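Local coordinates for protein phosphatidylinositide phosphatase SAC2 (Homo sapiens, PDB 4XUU) that removes the 4-phosphate from phosphatidylinositol 4-phosphate during endocytic recycling, and is represented here by its PH-like hSac2 domain, at residues V60-D65 with H115-V120; L76-L81 with Q144-D149; M101-R106 with E137-T142; A119-P124 with K129-C134. All blocks are in the same frame, centred on the assembly; numbering follows the deposited sequence.

Contact 1: residues V60-D65 with H115-V120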
loop_
_atom_site.group_PDB
_atom_site.type_symbol
_atom_site.label_atom_id
_atom_site.label_comp_id
_atom_site.label_asym_id
_atom_site.label_seq_id
_atom_site.Cartn_x
_atom_site.Cartn_y
_atom_site.Cartn_z
ATOM N N VAL A 60 -11.885 22.280 -3.839
ATOM C CA VAL A 60 -11.871 21.719 -5.184
ATOM C C VAL A 60 -12.164 22.802 -6.215
ATOM O O VAL A 60 -13.213 23.448 -6.174
ATOM C CB VAL A 60 -12.868 20.547 -5.345
ATOM C CG1 VAL A 60 -12.661 19.860 -6.683
ATOM C CG2 VAL A 60 -12.723 19.539 -4.205
ATOM N N ALA A 61 -11.220 22.990 -7.133
ATOM C CA ALA A 61 -11.344 23.987 -8.187
ATOM C C ALA A 61 -11.186 23.346 -9.560
ATOM O O ALA A 61 -10.155 22.736 -9.849
ATOM C CB ALA A 61 -10.319 25.090 -7.992
ATOM N N TYR A 62 -12.215 23.475 -10.394
ATOM C CA TYR A 62 -12.158 23.011 -11.781
ATOM C C TYR A 62 -11.726 24.154 -12.699
ATOM O O TYR A 62 -12.199 25.282 -12.559
ATOM C CB TYR A 62 -13.513 22.453 -12.231
ATOM C CG TYR A 62 -13.899 21.126 -11.606
ATOM C CD1 TYR A 62 -14.315 21.055 -10.276
ATOM C CD2 TYR A 62 -13.862 19.941 -12.347
ATOM C CE1 TYR A 62 -14.675 19.845 -9.697
ATOM C CE2 TYR A 62 -14.224 18.718 -11.775
ATOM C CZ TYR A 62 -14.627 18.682 -10.447
ATOM O OH TYR A 62 -14.986 17.494 -9.855
ATOM N N TYR A 63 -10.826 23.860 -13.632
ATOM C CA TYR A 63 -10.327 24.866 -14.569
ATOM C C TYR A 63 -10.983 24.737 -15.938
ATOM O O TYR A 63 -11.292 23.632 -16.385
ATOM C CB TYR A 63 -8.808 24.757 -14.715
ATOM C CG TYR A 63 -8.030 25.327 -13.555
ATOM C CD1 TYR A 63 -7.763 24.558 -12.420
ATOM C CD2 TYR A 63 -7.558 26.634 -13.589
ATOM C CE1 TYR A 63 -7.049 25.083 -11.350
ATOM C CE2 TYR A 63 -6.842 27.167 -12.524
ATOM C CZ TYR A 63 -6.593 26.388 -11.408
ATOM O OH TYR A 63 -5.884 26.914 -10.353
ATOM N N ASP A 64 -11.192 25.869 -16.602
ATOM C CA ASP A 64 -11.669 25.858 -17.981
ATOM C C ASP A 64 -10.567 25.349 -18.906
ATOM O O ASP A 64 -9.407 25.746 -18.777
ATOM C CB ASP A 64 -12.129 27.249 -18.423
ATOM C CG ASP A 64 -12.715 27.248 -19.822
ATOM O OD1 ASP A 64 -13.648 26.455 -20.083
ATOM O OD2 ASP A 64 -12.240 28.038 -20.663
ATOM N N ASP A 65 -10.867 24.487 -19.857
ATOM C CA ASP A 65 -9.793 24.047 -20.741
ATOM C C ASP A 65 -9.186 25.158 -21.609
ATOM O O ASP A 65 -7.978 25.224 -21.797
ATOM C CB ASP A 65 -10.264 22.915 -21.611
ATOM C CG ASP A 65 -11.602 23.169 -22.156
ATOM O OD1 ASP A 65 -11.952 24.355 -22.274
ATOM O OD2 ASP A 65 -12.310 22.195 -22.453
ATOM N N HIS A 115 -16.897 14.007 -6.273
ATOM C CA HIS A 115 -15.872 14.386 -7.229
ATOM C C HIS A 115 -15.104 13.138 -7.608
ATOM O O HIS A 115 -14.727 12.356 -6.741
ATOM C CB HIS A 115 -14.912 15.392 -6.611
ATOM C CG HIS A 115 -15.571 16.651 -6.153
ATOM N ND1 HIS A 115 -16.069 17.589 -7.033
ATOM C CD2 HIS A 115 -15.813 17.132 -4.911
ATOM C CE1 HIS A 115 -16.591 18.592 -6.352
ATOM N NE2 HIS A 115 -16.444 18.343 -5.062
ATOM N N THR A 116 -14.876 12.949 -8.901
ATOM C CA THR A 116 -14.112 11.798 -9.366
ATOM C C THR A 116 -12.853 12.279 -10.070
ATOM O O THR A 116 -12.916 12.875 -11.152
ATOM C CB THR A 116 -14.946 10.882 -10.272
ATOM O OG1 THR A 116 -16.225 10.651 -9.665
ATOM C CG2 THR A 116 -14.245 9.548 -10.473
ATOM N N LEU A 117 -11.713 12.018 -9.436
ATOM C CA LEU A 117 -10.452 12.610 -9.848
ATOM C C LEU A 117 -9.391 11.558 -10.130
ATOM O O LEU A 117 -9.443 10.454 -9.591
ATOM C CB LEU A 117 -9.962 13.586 -8.770
ATOM C CG LEU A 117 -10.997 14.590 -8.247
ATOM C CD1 LEU A 117 -10.506 15.297 -6.986
ATOM C CD2 LEU A 117 -11.402 15.600 -9.322
ATOM N N ARG A 118 -8.435 11.902 -10.986
ATOM C CA ARG A 118 -7.283 11.042 -11.227
ATOM C C ARG A 118 -6.017 11.873 -11.362
ATOM O O ARG A 118 -6.075 13.099 -11.486
ATOM C CB ARG A 118 -7.487 10.142 -12.459
ATOM C CG ARG A 118 -7.506 10.861 -13.801
ATOM C CD ARG A 118 -7.225 9.886 -14.923
ATOM N NE ARG A 118 -7.456 10.473 -16.244
ATOM C CZ ARG A 118 -6.496 10.853 -17.085
ATOM N NH1 ARG A 118 -5.214 10.709 -16.764
ATOM N NH2 ARG A 118 -6.822 11.381 -18.256
ATOM N N ALA A 119 -4.877 11.197 -11.329
ATOM C CA ALA A 119 -3.595 11.874 -11.372
ATOM C C ALA A 119 -3.091 12.019 -12.802
ATOM O O ALA A 119 -3.290 11.131 -13.636
ATOM C CB ALA A 119 -2.582 11.137 -10.511
ATOM N N VAL A 120 -2.448 13.150 -13.081
ATOM C CA VAL A 120 -1.807 13.378 -14.378
ATOM C C VAL A 120 -0.502 12.582 -14.446
ATOM O O VAL A 120 0.433 12.843 -13.689
ATOM C CB VAL A 120 -1.599 14.904 -14.676
ATOM C CG1 VAL A 120 -1.233 15.691 -13.404
ATOM C CG2 VAL A 120 -0.579 15.121 -15.789
HETATM O O HOH W 1 -15.213 14.950 -10.785
#

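Contact 2: residues L76-L81 with Q144-D149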
loop_
_atom_site.group_PDB
_atom_site.type_symbol
_atom_site.label_atom_id
_atom_site.label_comp_id
_atom_site.label_asym_id
_atom_site.label_seq_id
_atom_site.Cartn_x
_atom_site.Cartn_y
_atom_site.Cartn_z
ATOM N N LEU A 76 -15.171 22.918 1.134
ATOM C CA LEU A 76 -15.975 21.865 1.728
ATOM C C LEU A 76 -15.372 21.480 3.063
ATOM O O LEU A 76 -14.197 21.102 3.142
ATOM C CB LEU A 76 -16.034 20.655 0.788
ATOM C CG LEU A 76 -16.700 20.864 -0.582
ATOM C CD1 LEU A 76 -16.120 19.948 -1.654
ATOM C CD2 LEU A 76 -18.216 20.702 -0.475
ATOM N N SER A 77 -16.173 21.599 4.117
ATOM C CA SER A 77 -15.747 21.203 5.451
ATOM C C SER A 77 -15.422 19.717 5.455
ATOM O O SER A 77 -16.067 18.935 4.747
ATOM C CB SER A 77 -16.842 21.503 6.470
ATOM O OG SER A 77 -16.440 21.109 7.771
ATOM N N LEU A 78 -14.420 19.333 6.241
ATOM C CA LEU A 78 -14.030 17.930 6.340
ATOM C C LEU A 78 -15.090 17.070 7.031
ATOM O O LEU A 78 -15.163 15.866 6.791
ATOM C CB LEU A 78 -12.660 17.777 7.007
ATOM C CG LEU A 78 -11.426 18.118 6.152
ATOM C CD1 LEU A 78 -10.193 18.236 7.029
ATOM C CD2 LEU A 78 -11.190 17.100 5.048
ATOM N N GLU A 79 -15.914 17.690 7.880
ATOM C CA GLU A 79 -17.038 16.993 8.509
ATOM C C GLU A 79 -17.971 16.360 7.483
ATOM O O GLU A 79 -18.554 15.304 7.737
ATOM C CB GLU A 79 -17.856 17.932 9.396
ATOM C CG GLU A 79 -17.367 18.047 10.827
ATOM C CD GLU A 79 -16.585 19.326 11.076
ATOM O OE1 GLU A 79 -15.796 19.734 10.193
ATOM O OE2 GLU A 79 -16.765 19.923 12.159
ATOM N N ASN A 80 -18.105 17.017 6.331
ATOM C CA ASN A 80 -19.048 16.604 5.296
ATOM C C ASN A 80 -18.494 15.599 4.290
ATOM O O ASN A 80 -19.249 15.060 3.478
ATOM C CB ASN A 80 -19.610 17.827 4.564
ATOM C CG ASN A 80 -20.499 18.682 5.449
ATOM O OD1 ASN A 80 -20.500 19.904 5.334
ATOM N ND2 ASN A 80 -21.259 18.044 6.334
ATOM N N LEU A 81 -17.185 15.357 4.342
ATOM C CA LEU A 81 -16.554 14.331 3.515
ATOM C C LEU A 81 -16.854 12.950 4.094
ATOM O O LEU A 81 -16.276 12.562 5.107
ATOM C CB LEU A 81 -15.041 14.568 3.412
ATOM C CG LEU A 81 -14.225 13.648 2.487
ATOM C CD1 LEU A 81 -14.772 13.642 1.066
ATOM C CD2 LEU A 81 -12.767 14.047 2.493
ATOM N N GLN A 144 -9.218 12.495 10.943
ATOM C CA GLN A 144 -9.037 11.760 12.191
ATOM C C GLN A 144 -8.468 12.647 13.299
ATOM O O GLN A 144 -8.783 12.456 14.472
ATOM C CB GLN A 144 -8.153 10.532 11.974
ATOM C CG GLN A 144 -8.870 9.378 11.277
ATOM C CD GLN A 144 -7.982 8.161 11.030
ATOM O OE1 GLN A 144 -8.453 7.137 10.535
ATOM N NE2 GLN A 144 -6.701 8.269 11.373
ATOM N N ALA A 145 -7.643 13.619 12.915
ATOM C CA ALA A 145 -7.072 14.581 13.854
ATOM C C ALA A 145 -8.134 15.483 14.483
ATOM O O ALA A 145 -7.997 15.898 15.636
ATOM C CB ALA A 145 -6.003 15.418 13.171
HETATM N N MSE A 146 -9.189 15.781 13.731
HETATM C CA MSE A 146 -10.264 16.624 14.241
HETATM C C MSE A 146 -11.348 15.824 14.980
HETATM O O MSE A 146 -12.335 16.391 15.454
HETATM C CB MSE A 146 -10.841 17.517 13.135
HETATM C CG MSE A 146 -11.966 16.916 12.329
HETATM SE SE MSE A 146 -12.112 17.749 10.580
HETATM C CE MSE A 146 -12.558 19.561 11.100
ATOM N N GLY A 147 -11.148 14.511 15.087
ATOM C CA GLY A 147 -11.987 13.672 15.940
ATOM C C GLY A 147 -12.844 12.623 15.258
ATOM O O GLY A 147 -13.319 11.697 15.910
ATOM N N SER A 148 -13.049 12.757 13.953
ATOM C CA SER A 148 -13.932 11.847 13.233
ATOM C C SER A 148 -13.152 10.752 12.502
ATOM O O SER A 148 -11.979 10.510 12.798
ATOM C CB SER A 148 -14.820 12.629 12.267
ATOM O OG SER A 148 -15.958 11.866 11.910
ATOM N N ASP A 149 -13.811 10.078 11.564
ATOM C CA ASP A 149 -13.163 9.050 10.764
ATOM C C ASP A 149 -13.513 9.203 9.284
ATOM O O ASP A 149 -14.466 9.899 8.926
ATOM C CB ASP A 149 -13.535 7.655 11.275
ATOM C CG ASP A 149 -12.463 6.613 10.977
ATOM O OD1 ASP A 149 -11.453 6.936 10.312
ATOM O OD2 ASP A 149 -12.631 5.458 11.413
#

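Contact 3: residues M101-R106 with E137-T142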
loop_
_atom_site.group_PDB
_atom_site.type_symbol
_atom_site.label_atom_id
_atom_site.label_comp_id
_atom_site.label_asym_id
_atom_site.label_seq_id
_atom_site.Cartn_x
_atom_site.Cartn_y
_atom_site.Cartn_z
HETATM N N MSE A 101 -10.250 8.318 -8.084
HETATM C CA MSE A 101 -10.549 8.553 -6.688
HETATM C C MSE A 101 -11.855 9.325 -6.582
HETATM O O MSE A 101 -12.001 10.405 -7.161
HETATM C CB MSE A 101 -9.420 9.352 -6.054
HETATM C CG MSE A 101 -9.553 9.535 -4.564
HETATM SE SE MSE A 101 -8.209 10.775 -3.923
HETATM C CE MSE A 101 -8.747 10.880 -2.087
ATOM N N ARG A 102 -12.798 8.765 -5.837
ATOM C CA ARG A 102 -14.115 9.354 -5.694
ATOM C C ARG A 102 -14.345 9.864 -4.270
ATOM O O ARG A 102 -14.319 9.093 -3.310
ATOM C CB ARG A 102 -15.171 8.327 -6.098
ATOM C CG ARG A 102 -16.574 8.861 -6.200
ATOM C CD ARG A 102 -17.417 7.942 -7.049
ATOM N NE ARG A 102 -17.284 8.247 -8.471
ATOM C CZ ARG A 102 -17.840 7.538 -9.451
ATOM N NH1 ARG A 102 -18.568 6.459 -9.179
ATOM N NH2 ARG A 102 -17.661 7.907 -10.713
ATOM N N LEU A 103 -14.560 11.170 -4.153
ATOM C CA LEU A 103 -14.781 11.834 -2.872
ATOM C C LEU A 103 -16.261 12.133 -2.686
ATOM O O LEU A 103 -16.798 13.047 -3.314
ATOM C CB LEU A 103 -13.983 13.145 -2.799
ATOM C CG LEU A 103 -12.492 13.164 -3.161
ATOM C CD1 LEU A 103 -11.969 14.590 -3.211
ATOM C CD2 LEU A 103 -11.676 12.342 -2.188
ATOM N N HIS A 104 -16.918 11.356 -1.828
ATOM C CA HIS A 104 -18.345 11.530 -1.558
ATOM C C HIS A 104 -18.548 12.568 -0.460
ATOM O O HIS A 104 -18.032 12.420 0.645
ATOM C CB HIS A 104 -18.986 10.202 -1.147
ATOM C CG HIS A 104 -18.914 9.138 -2.199
ATOM N ND1 HIS A 104 -19.985 8.813 -3.005
ATOM C CD2 HIS A 104 -17.901 8.322 -2.573
ATOM C CE1 HIS A 104 -19.633 7.846 -3.833
ATOM N NE2 HIS A 104 -18.374 7.528 -3.590
ATOM N N TYR A 105 -19.297 13.620 -0.767
ATOM C CA TYR A 105 -19.552 14.671 0.212
ATOM C C TYR A 105 -21.036 14.954 0.431
ATOM O O TYR A 105 -21.871 14.737 -0.456
ATOM C CB TYR A 105 -18.778 15.951 -0.133
ATOM C CG TYR A 105 -19.256 16.719 -1.351
ATOM C CD1 TYR A 105 -18.753 16.434 -2.622
ATOM C CD2 TYR A 105 -20.187 17.752 -1.228
ATOM C CE1 TYR A 105 -19.178 17.145 -3.744
ATOM C CE2 TYR A 105 -20.619 18.473 -2.339
ATOM C CZ TYR A 105 -20.110 18.165 -3.592
ATOM O OH TYR A 105 -20.537 18.871 -4.692
ATOM N N ARG A 106 -21.350 15.427 1.633
ATOM C CA ARG A 106 -22.708 15.779 1.999
ATOM C C ARG A 106 -22.913 17.272 1.763
ATOM O O ARG A 106 -22.079 18.095 2.157
ATOM C CB ARG A 106 -22.978 15.405 3.456
ATOM C CG ARG A 106 -24.442 15.456 3.846
ATOM C CD ARG A 106 -24.675 14.829 5.209
ATOM N NE ARG A 106 -24.767 13.372 5.141
ATOM C CZ ARG A 106 -25.910 12.688 5.153
ATOM N NH1 ARG A 106 -27.074 13.322 5.232
ATOM N NH2 ARG A 106 -25.890 11.363 5.091
ATOM N N GLU A 137 -5.075 9.049 1.993
ATOM C CA GLU A 137 -4.486 8.875 3.310
ATOM C C GLU A 137 -4.295 10.192 4.065
ATOM O O GLU A 137 -4.558 10.250 5.263
ATOM C CB GLU A 137 -3.208 8.036 3.236
ATOM C CG GLU A 137 -3.531 6.549 3.305
ATOM C CD GLU A 137 -2.403 5.638 2.870
ATOM O OE1 GLU A 137 -2.719 4.565 2.310
ATOM O OE2 GLU A 137 -1.213 5.967 3.091
HETATM N N MSE A 138 -3.884 11.252 3.371
HETATM C CA MSE A 138 -3.748 12.545 4.033
HETATM C C MSE A 138 -5.096 13.164 4.403
HETATM O O MSE A 138 -5.223 13.791 5.451
HETATM C CB MSE A 138 -2.889 13.532 3.244
HETATM C CG MSE A 138 -2.264 14.566 4.185
HETATM SE SE MSE A 138 -1.338 16.039 3.338
HETATM C CE MSE A 138 0.296 15.081 2.858
ATOM N N LEU A 139 -6.095 12.982 3.547
ATOM C CA LEU A 139 -7.449 13.409 3.862
ATOM C C LEU A 139 -7.984 12.653 5.078
ATOM O O LEU A 139 -8.752 13.203 5.872
ATOM C CB LEU A 139 -8.375 13.204 2.665
ATOM C CG LEU A 139 -8.229 14.135 1.455
ATOM C CD1 LEU A 139 -8.923 13.525 0.259
ATOM C CD2 LEU A 139 -8.793 15.520 1.733
ATOM N N GLN A 140 -7.555 11.398 5.224
ATOM C CA GLN A 140 -8.047 10.536 6.288
ATOM C C GLN A 140 -7.511 10.937 7.659
ATOM O O GLN A 140 -8.299 11.154 8.581
ATOM C CB GLN A 140 -7.756 9.065 5.994
ATOM C CG GLN A 140 -8.402 8.113 6.989
ATOM C CD GLN A 140 -8.060 6.662 6.734
ATOM O OE1 GLN A 140 -8.944 5.842 6.493
ATOM N NE2 GLN A 140 -6.774 6.334 6.783
ATOM N N ILE A 141 -6.190 11.042 7.796
ATOM C CA ILE A 141 -5.591 11.417 9.082
ATOM C C ILE A 141 -5.915 12.854 9.511
ATOM O O ILE A 141 -6.029 13.131 10.705
ATOM C CB ILE A 141 -4.056 11.172 9.152
ATOM C CG1 ILE A 141 -3.317 11.863 8.005
ATOM C CG2 ILE A 141 -3.744 9.681 9.194
ATOM C CD1 ILE A 141 -1.867 12.185 8.344
ATOM N N THR A 142 -6.059 13.758 8.542
ATOM C CA THR A 142 -6.457 15.132 8.829
ATOM C C THR A 142 -7.841 15.150 9.483
ATOM O O THR A 142 -8.054 15.848 10.481
ATOM C CB THR A 142 -6.431 16.018 7.567
ATOM O OG1 THR A 142 -5.111 16.017 7.018
ATOM C CG2 THR A 142 -6.817 17.457 7.894
#

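Contact 4: residues A119-P124 with K129-C134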
loop_
_atom_site.group_PDB
_atom_site.type_symbol
_atom_site.label_atom_id
_atom_site.label_comp_id
_atom_site.label_asym_id
_atom_site.label_seq_id
_atom_site.Cartn_x
_atom_site.Cartn_y
_atom_site.Cartn_z
ATOM N N ALA A 119 -4.877 11.197 -11.329
ATOM C CA ALA A 119 -3.595 11.874 -11.372
ATOM C C ALA A 119 -3.091 12.019 -12.802
ATOM O O ALA A 119 -3.290 11.131 -13.636
ATOM C CB ALA A 119 -2.582 11.137 -10.511
ATOM N N VAL A 120 -2.448 13.150 -13.081
ATOM C CA VAL A 120 -1.807 13.378 -14.378
ATOM C C VAL A 120 -0.502 12.582 -14.446
ATOM O O VAL A 120 0.433 12.843 -13.689
ATOM C CB VAL A 120 -1.599 14.904 -14.676
ATOM C CG1 VAL A 120 -1.233 15.691 -13.404
ATOM C CG2 VAL A 120 -0.579 15.121 -15.789
HETATM N N MSE A 121 -0.461 11.600 -15.342
HETATM C CA MSE A 121 0.656 10.655 -15.392
HETATM C C MSE A 121 1.365 10.599 -16.742
HETATM O O MSE A 121 0.727 10.603 -17.796
HETATM C CB MSE A 121 0.204 9.253 -14.964
HETATM C CG MSE A 121 -0.209 9.152 -13.495
HETATM SE SE MSE A 121 1.264 8.862 -12.236
HETATM C CE MSE A 121 2.370 10.444 -12.581
ATOM N N ARG A 122 2.692 10.534 -16.687
ATOM C CA ARG A 122 3.526 10.513 -17.882
ATOM C C ARG A 122 3.959 9.106 -18.289
ATOM O O ARG A 122 4.794 8.936 -19.183
ATOM C CB ARG A 122 4.747 11.416 -17.693
ATOM C CG ARG A 122 4.454 12.906 -17.845
ATOM C CD ARG A 122 4.008 13.253 -19.261
ATOM N NE ARG A 122 5.016 12.894 -20.254
ATOM C CZ ARG A 122 4.791 12.806 -21.564
ATOM N NH1 ARG A 122 3.582 13.047 -22.057
ATOM N NH2 ARG A 122 5.780 12.472 -22.383
ATOM N N ASN A 123 3.386 8.104 -17.629
ATOM C CA ASN A 123 3.614 6.712 -17.994
ATOM C C ASN A 123 2.280 5.998 -18.206
ATOM O O ASN A 123 1.589 5.664 -17.237
ATOM C CB ASN A 123 4.460 6.004 -16.929
ATOM C CG ASN A 123 4.978 4.647 -17.384
ATOM O OD1 ASN A 123 4.591 4.129 -18.433
ATOM N ND2 ASN A 123 5.863 4.063 -16.586
ATOM N N PRO A 124 1.907 5.774 -19.482
ATOM C CA PRO A 124 0.678 5.062 -19.855
ATOM C C PRO A 124 0.565 3.666 -19.231
ATOM O O PRO A 124 -0.522 3.083 -19.218
ATOM C CB PRO A 124 0.778 4.954 -21.387
ATOM C CG PRO A 124 2.194 5.316 -21.732
ATOM C CD PRO A 124 2.628 6.266 -20.669
ATOM N N LYS A 129 -2.707 4.659 -9.133
ATOM C CA LYS A 129 -3.434 4.272 -7.927
ATOM C C LYS A 129 -2.696 4.656 -6.635
ATOM O O LYS A 129 -3.327 5.093 -5.664
ATOM C CB LYS A 129 -3.723 2.768 -7.968
ATOM C CG LYS A 129 -4.572 2.221 -6.839
ATOM C CD LYS A 129 -4.423 0.711 -6.797
ATOM C CE LYS A 129 -4.999 0.102 -5.529
ATOM N NZ LYS A 129 -4.609 -1.342 -5.431
ATOM N N ASP A 130 -1.370 4.501 -6.637
ATOM C CA ASP A 130 -0.537 4.834 -5.479
ATOM C C ASP A 130 -0.606 6.324 -5.102
ATOM O O ASP A 130 -0.676 6.666 -3.916
ATOM C CB ASP A 130 0.912 4.390 -5.711
ATOM C CG ASP A 130 1.071 2.867 -5.721
ATOM O OD1 ASP A 130 0.156 2.153 -5.249
ATOM O OD2 ASP A 130 2.120 2.375 -6.198
ATOM N N THR A 131 -0.591 7.191 -6.117
ATOM C CA THR A 131 -0.732 8.635 -5.941
ATOM C C THR A 131 -2.067 8.968 -5.275
ATOM O O THR A 131 -2.131 9.814 -4.390
ATOM C CB THR A 131 -0.630 9.383 -7.300
ATOM O OG1 THR A 131 0.652 9.147 -7.887
ATOM C CG2 THR A 131 -0.818 10.883 -7.131
ATOM N N LEU A 132 -3.126 8.292 -5.711
ATOM C CA LEU A 132 -4.463 8.513 -5.177
ATOM C C LEU A 132 -4.619 7.933 -3.767
ATOM O O LEU A 132 -5.318 8.510 -2.931
ATOM C CB LEU A 132 -5.528 7.951 -6.132
ATOM C CG LEU A 132 -5.558 8.467 -7.583
ATOM C CD1 LEU A 132 -6.604 7.725 -8.395
ATOM C CD2 LEU A 132 -5.802 9.982 -7.672
ATOM N N GLN A 133 -3.960 6.806 -3.501
ATOM C CA GLN A 133 -3.976 6.211 -2.163
ATOM C C GLN A 133 -3.301 7.152 -1.161
ATOM O O GLN A 133 -3.755 7.290 -0.026
ATOM C CB GLN A 133 -3.310 4.827 -2.165
ATOM C CG GLN A 133 -3.382 4.060 -0.832
ATOM C CD GLN A 133 -4.808 3.700 -0.396
ATOM O OE1 GLN A 133 -5.644 3.290 -1.206
ATOM N NE2 GLN A 133 -5.079 3.842 0.900
ATOM N N CYS A 134 -2.238 7.814 -1.611
ATOM C CA CYS A 134 -1.508 8.789 -0.806
ATOM C C CYS A 134 -2.354 9.996 -0.436
ATOM O O CYS A 134 -2.377 10.403 0.731
ATOM C CB CYS A 134 -0.236 9.231 -1.530
ATOM S SG CYS A 134 1.050 7.969 -1.456
#

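Contact 1: residues V60-D65 with H115-V120
Val60 lies over one face of the His115 ring while Tyr62 reaches that ring at its edge, so two residues of strand 57-63 hold a single imidazole on strand 110-119. This is the interior of the PH-like barrel of the hSac2 domain. The two strands belong to one strongly bent sheet, with strands 48-54 and 26-34 between them, and their segments cross at 69° with axes 10.5 Å apart. Val60 and His115 point at each other from opposite directions. CG1 of Val60 lies 4.2 Å from the centroid of the His115 ring, close to its normal, a CH-pi contact, and CG2 covers the CD2 and NE2 side of the same ring. Tyr62 comes in differently: its ring meets the His115 ring rim to rim, with the planes turned 40° apart and neither over the other's face. Its CG stands beside the backbone N (chi1 -71°), which sends the hydroxyl inward, where OH and His115 ND1 hydrogen-bond at 3.0 Å in the plane of the phenol. The CD2 methyl of Leu117 packs near that same OH at 4.1 Å. Around the imidazole, His165 stacks on it and the ring of Tyr105 also meets it. With an alanine here in place of His115, the Val60 methyls would probably lose the flat surface they pack on, and the buried Tyr62 hydroxyl its ring-nitrogen partner. That hydroxyl has a second partner, a water 2.7 Å from Tyr62 OH, which in turn accepts the backbone N-H of Thr116, with 2.8 Å between the water and Thr116 N.

Contact 2: residues L76-L81 with Q144-D149
The selenomethionine side chain of Met146 crosses to Leu78 and Glu79, and it makes almost all of this contact from its own side. Starting at CB, the chain places CG between the backbone N and the carbonyl carbon (chi1 88°), which aims it at the 76-81 segment across a backbone gap of 8.8 Å between the CA atoms of Leu78 and Met146. CB and CG span that gap. SE then settles against Leu78, 3.6 Å from Leu78 CB and 4.1 Å from Leu78 CD1, an apolar contact. A bend at the last torsion (chi3 -63°) turns CE off Leu78 toward Glu79, where it touches the carboxylate: Met146 CE is 3.4 Å from Glu79 OE1. That end lies at the surface, whereas Leu78 is buried. Just beyond, Gly147 takes a positive phi and closes the helix in a Schellman motif. Lys143, on the last turn of the helix, donates from NZ to the carbonyl oxygens of Leu78 and Leu81. Leu78 itself packs on Thr142 and Tyr58, so Met146 sits where the C-terminal end of helix 129-145 meets the turn joining strands 70-77 and 81-88.

Contact 3: residues M101-R106 with E137-T142
One methyl group carries this contact: CD1 of Leu139, on the helix, meets Met101 CE at 3.5 Å and Leu103 CD2 at 3.9 Å. The close part is therefore made of side-chain ends, since the backbones stay well apart, with 10.1 Å between the CA atoms of Leu103 and Leu139. Met101, a selenomethionine, is stretched out along its whole length, with CG anti to the backbone N (chi1 -174°), and that extension brings its CE down to the helix. The shorter Leu103 crosses Leu139 at about a right angle. Ile84 of the adjacent strand touches all three of these buried residues, and Leu53 and Leu150 also pack on Leu139. Such a helix lying across the strands is the hallmark of the PH fold, in which a C-terminal helix, here 129-145, covers one end of a bent antiparallel barrel. Away from the barrel the contact loosens. Glu137 points away from the strand, in a more open setting, and its OE1 hydrogen-bonds with NE2 of Gln133 one turn earlier along the helix. Met138 and Ile141 turn to a neighbouring subunit instead, packing on its Trp30 and Met121. Thr142, by contrast, is on a buried side of the helix against Leu53 and Leu78, and turns its hydroxyl back on its own helix, donating to Met138 O with 2.7 Å between Thr142 OG1 and that oxygen. The same carbonyl oxygen also takes the main-chain N-H of Thr142, and the two donors come to it from opposite faces of the carbonyl plane.

Contact 4: residues A119-P124 with K129-C134
Ala119 and Thr131 bring the two backbones nearest, 6.9 Å between their CA atoms, where the extended chain leaving strand 110-119 passes the first turns of helix 129-145. The Ala119 CB points into the helix and lies 3.8 Å from Thr131 CG2, with Thr131 CB only slightly farther off. That methyl stands anti to the backbone N of Thr131, which presents it to Ala119 and leaves OG1 on another side of the residue. Leu132 comes from deeper in. Its CD2 approaches the main chain more closely than the methyl, lying 4.0 Å from Ala119 N and 4.4 Å from Ala119 CB, while Leu132 also packs on Met101 of the sheet. Strand 110-119 is the last of the seven barrel strands of the PH fold, and the short connection after it feeds the C-terminal helix. The contact pins the two ends of that connection together. Backbone bonds have begun the helix here, Gln133 N to Lys129 O and Cys134 N to Asp130 O. At the rim, the selenomethionine Met121 folds round on itself, with successive turns at chi1 and chi2 (-67° and -84°), and its SE stands 4.4 Å from Thr131 OG1, a loose contact. This outer surface belongs to a subunit interface. Met121 packs on Ile141 of a neighbouring subunit and Thr131 on Met138 of that same subunit, while three residues along the helix from Thr131 the sulfur of Cys134 forms a disulfide with Cys134 of that neighbour.

How the contacts relate
Three of the four contacts hang on helix 129-145: contact 4 at its first turns, contact 3 in its middle and contact 2 at its C-terminal end. Contacts 4 and 2 are thus about 24 Å apart between centres, with contact 3 between them, 16 Å from the one and 9 Å from the other. Contact 1 lies inside the barrel, 15 Å from contact 3, and joins it through main-chain pairing of strands 110-119 and 99-107. It shares Ala119 and Val120 with contact 4. Along the chain, contact 4 closes the shortest loop, within those spanned by contacts 3 and 2. Contacts 2, 3 and 4 tie the helix to the barrel, while contact 1 joins strands within it; contacts 3 and 4 border the same neighbouring subunit, consistent with homodimerization.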